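Local coordinates for protein mRNA export factor MEX67 (PDB 1Q40) that probably takes part in exporting mRNA from the nucleus, its NTF2-like middle domain pairing with a chain of another protein, at residues S43-Q48 / A200-L205; M135-G140 / D184-V189; L38-S43 / I95-I100; N76-T81 / A88-L93. All blocks are in the same frame, centred on the assembly; numbering follows the deposited sequence.

Interaction 1 is the hub of the four. Its strand 200-205 has the parallel partner 43-48 on one side and strand 184-189 of interaction 2 on the other, the contact centres lying about 10 Å apart. Interactions 3 and 4 flank it, each centred about 11 Å away: the first shares Ser43 and brings Tyr39 OH within 2.5 Å of Asp202 OD2, while the second joins through Met47 O and Arg78 N, 2.6 Å apart. Interactions 2 and 4 are centred about 19 Å apart and do not touch. Interactions 1, 2 and 4 all present polar groups to a second protein chain, consistent with the heterodimer face of an NTF2-like domain.

Interaction 1: S43-Q48 / A200-L205; sequences SQFSMQ and ASDTLL
Phe45 and Asp202 meet on the tighter face of a parallel strand pair in the mixed sheet of this NTF2-like domain. Strands 44-48 and 200-205 run 13° from parallel, and the amides of Gln44, Ser46 and Gln48 bond to the carbonyls of Ala200, Asp202 and Leu204, with Leu204 N returning a bond to Ser46 O. Phe45 has CG anti to its backbone N (chi1 175°), and its CD1 lies 3.5 Å from Asp202 CG, the carboxylate turned 76° from the ring. Asp202 OD2 bonds Tyr39 OH and forms a salt bridge with Arg185 NH1. Leu204 runs side by side with Phe45, its CB 4.1 Å from Phe45 CE1, and its CD2 is 4.1 Å from Met47 CG. Helix 96-105 covers this face: Phe104 meets the Phe45 ring edge-to-face. The face carrying Gln44, Ser46, Gln48 and Ser201 is looser, Ser46 OG coming only to 4.4 Å of Thr203 CG2, and these polar groups turn to another protein's chain. Gln48 CD still lies 3.8 Å from Leu205 CD1. At the partly exposed Ala200, one water accepts from Gln44 NE2 at 3.0 Å and donates to Ala200 O at 2.8 Å.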
# COMPACT_ATOMS: atom_id res chain seq x y z
N SER B 43 -7.55 -6.60 -18.03
CA SER B 43 -6.49 -6.35 -17.05
C SER B 43 -6.28 -4.85 -16.82
O SER B 43 -6.47 -4.04 -17.73
CB SER B 43 -5.18 -6.99 -17.50
OG SER B 43 -5.27 -8.40 -17.50
N GLN B 44 -5.88 -4.50 -15.60
CA GLN B 44 -5.71 -3.11 -15.18
C GLN B 44 -4.33 -2.85 -14.55
O GLN B 44 -3.81 -3.66 -13.76
CB GLN B 44 -6.82 -2.69 -14.21
CG GLN B 44 -8.21 -2.76 -14.79
CD GLN B 44 -9.29 -2.41 -13.78
OE1 GLN B 44 -9.57 -1.24 -13.54
NE2 GLN B 44 -9.89 -3.43 -13.19
N PHE B 45 -3.74 -1.73 -14.94
CA PHE B 45 -2.52 -1.21 -14.35
C PHE B 45 -2.64 0.28 -14.07
O PHE B 45 -3.10 1.04 -14.91
CB PHE B 45 -1.32 -1.40 -15.27
CG PHE B 45 -0.06 -0.78 -14.75
CD1 PHE B 45 0.64 -1.37 -13.71
CD2 PHE B 45 0.44 0.40 -15.31
CE1 PHE B 45 1.81 -0.80 -13.21
CE2 PHE B 45 1.61 0.98 -14.81
CZ PHE B 45 2.29 0.38 -13.76
N SER B 46 -2.19 0.69 -12.89
CA SER B 46 -1.91 2.09 -12.65
C SER B 46 -0.74 2.26 -11.68
O SER B 46 -0.40 1.34 -10.91
CB SER B 46 -3.15 2.85 -12.18
OG SER B 46 -3.84 2.17 -11.15
N MSE B 47 -0.11 3.42 -11.77
CA MSE B 47 1.03 3.78 -10.94
C MSE B 47 0.69 5.06 -10.16
O MSE B 47 0.08 5.99 -10.70
CB MSE B 47 2.28 3.98 -11.81
CG MSE B 47 3.54 4.41 -11.04
SE MSE B 47 3.67 6.36 -10.83
CE MSE B 47 3.48 6.89 -12.66
N GLN B 48 1.07 5.08 -8.88
CA GLN B 48 0.83 6.23 -7.99
C GLN B 48 2.14 6.67 -7.32
O GLN B 48 2.95 5.83 -6.95
CB GLN B 48 -0.26 5.86 -6.95
CG GLN B 48 0.06 4.62 -6.07
CD GLN B 48 -1.07 4.23 -5.09
OE1 GLN B 48 -1.57 5.08 -4.35
NE2 GLN B 48 -1.44 2.96 -5.09
N ALA B 200 -4.64 -9.83 -13.44
CA ALA B 200 -5.92 -9.13 -13.50
C ALA B 200 -5.78 -7.66 -13.10
O ALA B 200 -6.46 -6.80 -13.66
CB ALA B 200 -6.93 -9.80 -12.59
N SER B 201 -4.94 -7.40 -12.10
CA SER B 201 -4.75 -6.07 -11.51
C SER B 201 -3.29 -5.92 -11.10
O SER B 201 -2.68 -6.87 -10.62
CB SER B 201 -5.66 -5.88 -10.29
OG SER B 201 -5.32 -4.69 -9.57
N ASP B 202 -2.76 -4.71 -11.26
CA ASP B 202 -1.35 -4.42 -11.05
C ASP B 202 -1.25 -2.95 -10.62
O ASP B 202 -1.56 -2.07 -11.43
CB ASP B 202 -0.62 -4.67 -12.36
CG ASP B 202 0.88 -4.53 -12.27
OD1 ASP B 202 1.41 -4.02 -11.26
OD2 ASP B 202 1.61 -4.89 -13.21
N THR B 203 -0.87 -2.70 -9.36
CA THR B 203 -0.71 -1.34 -8.85
C THR B 203 0.72 -1.14 -8.34
O THR B 203 1.19 -1.91 -7.50
CB THR B 203 -1.73 -1.01 -7.71
OG1 THR B 203 -1.76 -2.04 -6.71
CG2 THR B 203 -3.13 -1.01 -8.24
N LEU B 204 1.38 -0.10 -8.84
CA LEU B 204 2.75 0.23 -8.50
C LEU B 204 2.74 1.54 -7.75
O LEU B 204 2.20 2.52 -8.25
CB LEU B 204 3.59 0.39 -9.77
CG LEU B 204 5.04 0.87 -9.63
CD1 LEU B 204 5.85 -0.02 -8.70
CD2 LEU B 204 5.69 0.93 -10.99
N LEU B 205 3.32 1.55 -6.55
CA LEU B 205 3.48 2.75 -5.75
C LEU B 205 4.96 3.14 -5.70
O LEU B 205 5.80 2.31 -5.34
CB LEU B 205 2.93 2.54 -4.34
CG LEU B 205 2.85 3.82 -3.48
CD1 LEU B 205 1.66 3.77 -2.56
CD2 LEU B 205 4.10 4.05 -2.62
O HOH W 1 -9.20 -6.23 -14.01

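Interaction 2: M135-G140 / D184-V189; sequences MITLHG and DRTFVV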
# COMPACT_ATOMS: atom_id res chain seq x y z
N MSE B 135 -3.02 -13.00 -4.30
CA MSE B 135 -2.51 -11.65 -4.17
C MSE B 135 -1.03 -11.75 -3.87
O MSE B 135 -0.64 -12.47 -2.97
CB MSE B 135 -3.15 -10.94 -2.98
CG MSE B 135 -4.64 -10.77 -3.07
SE MSE B 135 -5.09 -8.93 -3.52
CE MSE B 135 -4.96 -8.09 -1.91
N ILE B 136 -0.21 -11.02 -4.63
CA ILE B 136 1.21 -10.92 -4.37
C ILE B 136 1.59 -9.44 -4.22
O ILE B 136 1.39 -8.66 -5.14
CB ILE B 136 2.03 -11.53 -5.52
CG1 ILE B 136 1.60 -12.97 -5.82
CG2 ILE B 136 3.52 -11.48 -5.18
CD1 ILE B 136 2.08 -13.51 -7.15
N THR B 137 2.13 -9.08 -3.06
CA THR B 137 2.63 -7.73 -2.82
C THR B 137 4.12 -7.74 -2.50
O THR B 137 4.57 -8.45 -1.59
CB THR B 137 1.83 -7.06 -1.70
OG1 THR B 137 0.49 -6.85 -2.15
CG2 THR B 137 2.31 -5.66 -1.40
N LEU B 138 4.88 -6.96 -3.26
CA LEU B 138 6.32 -6.86 -3.12
C LEU B 138 6.68 -5.45 -2.67
O LEU B 138 6.11 -4.48 -3.15
CB LEU B 138 6.98 -7.17 -4.47
CG LEU B 138 8.52 -7.08 -4.52
CD1 LEU B 138 9.13 -8.18 -3.71
CD2 LEU B 138 9.03 -7.09 -5.97
N HIS B 139 7.64 -5.36 -1.75
CA HIS B 139 8.15 -4.09 -1.22
C HIS B 139 9.66 -4.07 -1.37
O HIS B 139 10.32 -5.08 -1.12
CB HIS B 139 7.81 -3.91 0.26
CG HIS B 139 6.39 -4.22 0.61
ND1 HIS B 139 5.39 -3.27 0.55
CD2 HIS B 139 5.81 -5.35 1.08
CE1 HIS B 139 4.24 -3.82 0.91
NE2 HIS B 139 4.47 -5.08 1.24
N GLY B 140 10.22 -2.94 -1.76
CA GLY B 140 11.67 -2.84 -1.89
C GLY B 140 12.16 -1.54 -2.49
O GLY B 140 11.54 -0.49 -2.31
N ASP B 184 6.27 -0.24 -3.65
CA ASP B 184 5.43 -1.39 -3.34
C ASP B 184 4.60 -1.71 -4.59
O ASP B 184 4.13 -0.81 -5.26
CB ASP B 184 4.50 -1.07 -2.18
CG ASP B 184 5.21 -0.28 -1.07
OD1 ASP B 184 5.76 -0.94 -0.14
OD2 ASP B 184 5.26 0.98 -1.07
N ARG B 185 4.44 -2.99 -4.89
CA ARG B 185 3.70 -3.40 -6.06
C ARG B 185 2.82 -4.61 -5.75
O ARG B 185 3.30 -5.60 -5.20
CB ARG B 185 4.68 -3.76 -7.18
CG ARG B 185 4.03 -3.80 -8.55
CD ARG B 185 5.03 -3.86 -9.71
NE ARG B 185 4.34 -3.74 -10.98
CZ ARG B 185 4.92 -3.52 -12.15
NH1 ARG B 185 4.18 -3.45 -13.25
NH2 ARG B 185 6.22 -3.36 -12.24
N THR B 186 1.55 -4.51 -6.12
CA THR B 186 0.53 -5.53 -5.84
C THR B 186 -0.03 -6.09 -7.14
O THR B 186 -0.48 -5.35 -8.01
CB THR B 186 -0.61 -4.90 -5.01
OG1 THR B 186 -0.11 -4.52 -3.73
CG2 THR B 186 -1.70 -5.93 -4.67
N PHE B 187 0.02 -7.42 -7.26
CA PHE B 187 -0.54 -8.16 -8.38
C PHE B 187 -1.72 -9.02 -7.88
O PHE B 187 -1.62 -9.66 -6.84
CB PHE B 187 0.51 -9.11 -8.96
CG PHE B 187 1.78 -8.44 -9.44
CD1 PHE B 187 1.91 -8.04 -10.76
CD2 PHE B 187 2.86 -8.27 -8.58
CE1 PHE B 187 3.08 -7.45 -11.22
CE2 PHE B 187 4.04 -7.69 -9.03
CZ PHE B 187 4.15 -7.28 -10.35
N VAL B 188 -2.83 -9.02 -8.61
CA VAL B 188 -3.83 -10.09 -8.48
C VAL B 188 -3.61 -11.01 -9.67
O VAL B 188 -3.77 -10.59 -10.81
CB VAL B 188 -5.27 -9.54 -8.49
CG1 VAL B 188 -6.28 -10.69 -8.38
CG2 VAL B 188 -5.47 -8.55 -7.36
N VAL B 189 -3.21 -12.25 -9.40
CA VAL B 189 -2.92 -13.23 -10.45
C VAL B 189 -3.99 -14.33 -10.46
O VAL B 189 -4.33 -14.87 -9.41
CB VAL B 189 -1.52 -13.85 -10.25
CG1 VAL B 189 -1.11 -14.70 -11.46
CG2 VAL B 189 -0.47 -12.76 -9.97
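His139 and Asp184 have matching first torsions: each holds CG anti to its carbonyl carbon and beside its backbone N (chi1 -47° and -41°), and as a non-hydrogen-bonded pair both side chains leave the sheet on the same face. There His139 ND1 donates to Asp184 OD1 in a nearly straight bond, 177° at the hydrogen. The oxygen lies near the ring plane at its edge, and the carboxylate is strongly turned against the ring. The 2.5 Å from ND1 to OD1 is very short, and its exact value deserves caution.

The backbones form an antiparallel pair of the curved sheet. Ile136 with Phe187 and Leu138 with Arg185 are hydrogen-bonded pairs, each linked by two N-H to O bonds; the length from Phe187 N to Ile136 O is 2.8 Å. Between them, the non-hydrogen-bonded pair Thr137 and Thr186 sets the two OG1 atoms 2.9 Å apart, and Thr186 OG1 also bonds a polar side chain of another protein's chain. Farther along, the selenium (SE) of selenomethionine Met135 touches Val188 CG2 at 3.9 Å. On the opposite face Ile136 CD1 lies 3.9 Å from Val189 CG2, while helix 14-29 packs over Ile136, Leu138 and Phe187.

His139 NE2 bonds Glu124 OE2, so both ring nitrogens face carboxylates; this would favour a protonated, positively charged imidazole. Asp184 OD2 forms a salt bridge with Arg207. With an acidic side chain of the other protein also near OD2, these positive groups would probably offset a local build-up of negative charge.

Interaction 3: L38-S43 / I95-I100; sequences LYQNES and IGQEQI
The type I turn from Gln40 to Ser43 lays its carbonyls against Gly96, where the chain leads into helix 96-105, and Gly96 N bonds Ser43 O at 3.0 Å with an angle of 160° at the hydrogen. At the Gly96 backbone angles (phi 87°, psi 161°) a CB would jam against the preceding carbonyl, and it would lie about 3.3 Å from Asn41 O. Gly96 CA lies 3.3 Å from Gln40 O in an almost straight CA-H...O contact. Ser43 OG fastens the turn from within by accepting from Gln40 N.

Among the side chains, Tyr39 and Ile100 cross at about a right angle. Ile100 CG2 stands 4.2 Å above the centre of one face of the Tyr39 ring, while Ile100 CD1 comes to 3.8 Å from Tyr39 CD1. Ile100 CD1 is also 3.6 Å from Ser43 O, so one methyl touches both the ring and the turn. Gln97 lies across the Tyr39 carbonyl, its CG 3.0 Å from Tyr39 O, and its amide NE2 donates to Met36 O. On the more exposed side, by Asn41, one water accepts from Gln97 N and donates to Asn41 OD1 at 2.6 Å and to Gln97 OE1, tying the turn to Gln97.

The contact joins helix 96-105 to the loop that leads from helix 14-29 into strand 44-49. Tyr39 OH bonds Asp202 of strand 198-208 and Tyr24 of helix 14-29, and Ser43 OG also bonds Val199 O of that strand.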
# COMPACT_ATOMS: atom_id res chain seq x y z
N LEU B 38 1.15 -11.75 -20.01
CA LEU B 38 0.47 -11.85 -18.72
C LEU B 38 -0.82 -11.04 -18.63
O LEU B 38 -1.66 -11.28 -17.78
CB LEU B 38 1.39 -11.39 -17.58
CG LEU B 38 2.67 -12.18 -17.35
CD1 LEU B 38 3.57 -11.44 -16.37
CD2 LEU B 38 2.35 -13.58 -16.85
N TYR B 39 -0.99 -10.06 -19.51
CA TYR B 39 -2.12 -9.15 -19.42
C TYR B 39 -3.12 -9.44 -20.53
O TYR B 39 -2.73 -9.80 -21.64
CB TYR B 39 -1.61 -7.71 -19.47
CG TYR B 39 -0.68 -7.36 -18.33
CD1 TYR B 39 -1.16 -6.77 -17.16
CD2 TYR B 39 0.68 -7.64 -18.41
CE1 TYR B 39 -0.31 -6.45 -16.10
CE2 TYR B 39 1.54 -7.33 -17.36
CZ TYR B 39 1.04 -6.73 -16.21
OH TYR B 39 1.89 -6.43 -15.17
N GLN B 40 -4.40 -9.30 -20.21
CA GLN B 40 -5.49 -9.50 -21.17
C GLN B 40 -6.33 -8.23 -21.31
O GLN B 40 -5.98 -7.19 -20.75
CB GLN B 40 -6.35 -10.68 -20.73
CG GLN B 40 -5.58 -11.98 -20.53
CD GLN B 40 -5.18 -12.63 -21.85
OE1 GLN B 40 -4.38 -12.08 -22.61
NE2 GLN B 40 -5.73 -13.83 -22.10
N ASN B 41 -7.44 -8.31 -22.05
CA ASN B 41 -8.28 -7.14 -22.35
C ASN B 41 -8.83 -6.41 -21.13
O ASN B 41 -8.87 -5.18 -21.11
CB ASN B 41 -9.45 -7.52 -23.27
CG ASN B 41 -9.02 -7.76 -24.70
OD1 ASN B 41 -7.97 -7.29 -25.12
ND2 ASN B 41 -9.83 -8.50 -25.45
N GLU B 42 -9.25 -7.18 -20.13
CA GLU B 42 -9.85 -6.63 -18.91
C GLU B 42 -8.82 -6.27 -17.81
O GLU B 42 -9.19 -5.72 -16.78
CB GLU B 42 -10.89 -7.61 -18.35
CG GLU B 42 -12.16 -7.73 -19.19
CD GLU B 42 -13.29 -8.47 -18.46
OE1 GLU B 42 -13.01 -9.34 -17.60
OE2 GLU B 42 -14.48 -8.18 -18.76
N SER B 43 -7.55 -6.60 -18.03
CA SER B 43 -6.49 -6.35 -17.05
C SER B 43 -6.28 -4.85 -16.82
O SER B 43 -6.47 -4.04 -17.73
CB SER B 43 -5.18 -6.99 -17.50
OG SER B 43 -5.27 -8.40 -17.50
N ILE B 95 -6.01 -0.02 -19.27
CA ILE B 95 -6.81 -1.24 -19.40
C ILE B 95 -6.45 -1.96 -20.70
O ILE B 95 -6.49 -1.36 -21.77
CB ILE B 95 -8.32 -0.90 -19.39
CG1 ILE B 95 -8.69 -0.19 -18.08
CG2 ILE B 95 -9.18 -2.18 -19.58
CD1 ILE B 95 -10.12 0.35 -18.05
N GLY B 96 -6.07 -3.23 -20.60
CA GLY B 96 -5.72 -4.02 -21.77
C GLY B 96 -4.26 -3.85 -22.14
O GLY B 96 -3.62 -2.88 -21.74
N GLN B 97 -3.75 -4.80 -22.93
CA GLN B 97 -2.31 -4.90 -23.21
C GLN B 97 -1.69 -3.64 -23.82
O GLN B 97 -0.60 -3.26 -23.43
CB GLN B 97 -2.03 -6.09 -24.12
CG GLN B 97 -2.21 -7.43 -23.43
CD GLN B 97 -2.32 -8.58 -24.42
OE1 GLN B 97 -3.29 -8.67 -25.16
NE2 GLN B 97 -1.32 -9.47 -24.41
N GLU B 98 -2.39 -3.01 -24.76
CA GLU B 98 -1.87 -1.85 -25.48
C GLU B 98 -1.63 -0.66 -24.56
O GLU B 98 -0.54 -0.07 -24.56
CB GLU B 98 -2.84 -1.45 -26.60
CG GLU B 98 -2.32 -0.36 -27.52
CD GLU B 98 -3.38 0.64 -27.94
OE1 GLU B 98 -4.09 0.36 -28.94
OE2 GLU B 98 -3.48 1.72 -27.28
N GLN B 99 -2.66 -0.29 -23.80
CA GLN B 99 -2.58 0.82 -22.87
C GLN B 99 -1.52 0.57 -21.79
O GLN B 99 -0.75 1.46 -21.45
CB GLN B 99 -3.94 1.05 -22.22
CG GLN B 99 -4.89 1.84 -23.11
CD GLN B 99 -6.24 2.11 -22.48
OE1 GLN B 99 -7.23 2.32 -23.20
NE2 GLN B 99 -6.30 2.10 -21.16
N ILE B 100 -1.50 -0.66 -21.27
CA ILE B 100 -0.58 -1.04 -20.20
C ILE B 100 0.86 -1.01 -20.69
O ILE B 100 1.73 -0.50 -20.00
CB ILE B 100 -0.98 -2.44 -19.62
CG1 ILE B 100 -2.33 -2.34 -18.88
CG2 ILE B 100 0.12 -2.97 -18.70
CD1 ILE B 100 -2.92 -3.67 -18.43
O HOH W 2 -5.57 -6.72 -24.38

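Interaction 4: N76-T81 / A88-L93; sequences NSRNLT and ARMAKL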
# COMPACT_ATOMS: atom_id res chain seq x y z
N ASN B 76 1.79 10.85 -14.89
CA ASN B 76 1.04 9.61 -14.94
C ASN B 76 0.60 9.06 -13.59
O ASN B 76 -0.04 8.00 -13.54
CB ASN B 76 1.86 8.57 -15.69
CG ASN B 76 1.99 8.89 -17.17
OD1 ASN B 76 1.16 9.61 -17.73
ND2 ASN B 76 3.03 8.37 -17.81
N SER B 77 0.91 9.76 -12.50
CA SER B 77 0.61 9.29 -11.15
C SER B 77 -0.88 9.31 -10.86
O SER B 77 -1.54 10.33 -11.00
CB SER B 77 1.35 10.15 -10.11
OG SER B 77 0.88 9.88 -8.79
N ARG B 78 -1.41 8.17 -10.46
CA ARG B 78 -2.83 8.02 -10.12
C ARG B 78 -2.99 7.99 -8.60
O ARG B 78 -3.65 7.11 -8.04
CB ARG B 78 -3.39 6.75 -10.76
CG ARG B 78 -4.90 6.77 -10.88
CD ARG B 78 -5.46 5.55 -11.60
NE ARG B 78 -6.89 5.69 -11.85
CZ ARG B 78 -7.83 4.84 -11.44
NH1 ARG B 78 -7.54 3.78 -10.71
NH2 ARG B 78 -9.10 5.08 -11.75
N ASN B 79 -2.34 8.94 -7.93
CA ASN B 79 -2.57 9.17 -6.51
C ASN B 79 -3.91 9.87 -6.45
O ASN B 79 -4.03 11.09 -6.73
CB ASN B 79 -1.45 10.01 -5.88
CG ASN B 79 -1.67 10.29 -4.40
OD1 ASN B 79 -2.81 10.25 -3.90
ND2 ASN B 79 -0.59 10.60 -3.68
N LEU B 80 -4.93 9.11 -6.11
CA LEU B 80 -6.30 9.59 -6.21
C LEU B 80 -6.70 10.60 -5.13
O LEU B 80 -7.80 11.18 -5.21
CB LEU B 80 -7.28 8.39 -6.24
CG LEU B 80 -7.16 7.53 -7.50
CD1 LEU B 80 -8.05 6.31 -7.40
CD2 LEU B 80 -7.50 8.35 -8.76
N THR B 81 -5.85 10.84 -4.14
CA THR B 81 -6.08 11.97 -3.22
C THR B 81 -5.71 13.31 -3.84
O THR B 81 -6.05 14.35 -3.30
CB THR B 81 -5.28 11.85 -1.91
OG1 THR B 81 -3.87 11.97 -2.19
CG2 THR B 81 -5.46 10.48 -1.25
N ALA B 88 -9.14 13.01 -15.64
CA ALA B 88 -7.76 12.71 -15.27
C ALA B 88 -7.67 11.37 -14.52
O ALA B 88 -6.72 10.62 -14.73
CB ALA B 88 -7.19 13.84 -14.42
N ARG B 89 -8.65 11.08 -13.68
CA ARG B 89 -8.67 9.82 -12.92
C ARG B 89 -8.70 8.61 -13.85
O ARG B 89 -7.98 7.64 -13.64
CB ARG B 89 -9.84 9.80 -11.94
CG ARG B 89 -9.65 10.77 -10.78
CD ARG B 89 -10.90 11.03 -9.97
NE ARG B 89 -11.17 9.96 -9.00
CZ ARG B 89 -10.85 9.99 -7.71
NH1 ARG B 89 -10.17 10.99 -7.18
NH2 ARG B 89 -11.19 8.97 -6.93
N MSE B 90 -9.49 8.69 -14.92
CA MSE B 90 -9.60 7.57 -15.84
C MSE B 90 -8.48 7.54 -16.88
O MSE B 90 -8.09 6.47 -17.33
CB MSE B 90 -10.98 7.56 -16.49
CG MSE B 90 -12.15 7.37 -15.48
SE MSE B 90 -11.87 6.09 -14.01
CE MSE B 90 -12.02 4.45 -15.03
N ALA B 91 -7.92 8.70 -17.23
CA ALA B 91 -6.78 8.75 -18.15
C ALA B 91 -5.51 8.12 -17.57
O ALA B 91 -4.67 7.66 -18.33
CB ALA B 91 -6.50 10.19 -18.59
N LYS B 92 -5.38 8.06 -16.24
CA LYS B 92 -4.20 7.48 -15.60
C LYS B 92 -4.33 5.99 -15.27
O LYS B 92 -3.42 5.38 -14.71
CB LYS B 92 -3.84 8.25 -14.34
CG LYS B 92 -3.38 9.68 -14.59
CD LYS B 92 -3.65 10.51 -13.34
CE LYS B 92 -2.96 11.87 -13.41
NZ LYS B 92 -3.47 12.65 -14.55
N LEU B 93 -5.49 5.43 -15.60
CA LEU B 93 -5.72 3.99 -15.53
C LEU B 93 -5.53 3.35 -16.91
O LEU B 93 -6.07 3.84 -17.90
CB LEU B 93 -7.13 3.73 -15.02
CG LEU B 93 -7.57 2.28 -14.94
CD1 LEU B 93 -6.70 1.50 -13.97
CD2 LEU B 93 -9.05 2.20 -14.57
O HOH W 3 -0.82 5.43 -13.84
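Arg89 O is gripped by two nitrogens of Arg78: NE donates to it at 2.9 Å with an angle of 165° at the hydrogen, and NH2 adds a weak bond at 3.4 Å. The oxygen lies only 7° out of the guanidinium plane. Arg78 reaches it on an extended chain, CG anti to the backbone N (chi1 -160°). Its flat group is held between two leucines, with Leu93 CB 3.7 Å above one face and Leu80 CD1 4.2 Å over the opposite one, both displaced toward the rim. At the edge, the selenium (SE) of selenomethionine Met90 comes to 3.7 Å from Arg78 NH2.

Leu80 also meets the second arginine, placing CD2 3.9 Å above the centre of the Arg89 guanidinium. Arg89 NH1 gives a weak bond to Leu80 O, and a hydrogen bond to Val83 O in the intervening loop. Lys92 approaches with the aliphatic part of its chain, its CD 3.2 Å from Ser77 O and its CB against Arg78 CB. A water lies 2.7 Å from both Asn76 O and Lys92 O. Asn79 forms an Asx turn, its OD1 accepting from both Thr81 N and Thr81 OG1.

Loop 76-81 is thereby clamped between the end of helix 86-91 and strand 44-49, where Arg78 is joined to Met47 by a backbone bond and Ser77 OG and Asn79 ND2 bond Val49. Outside this contact, Arg78 NH1 forms a salt bridge with an acidic side chain of another protein's chain, which places this helix-loop junction at the interface.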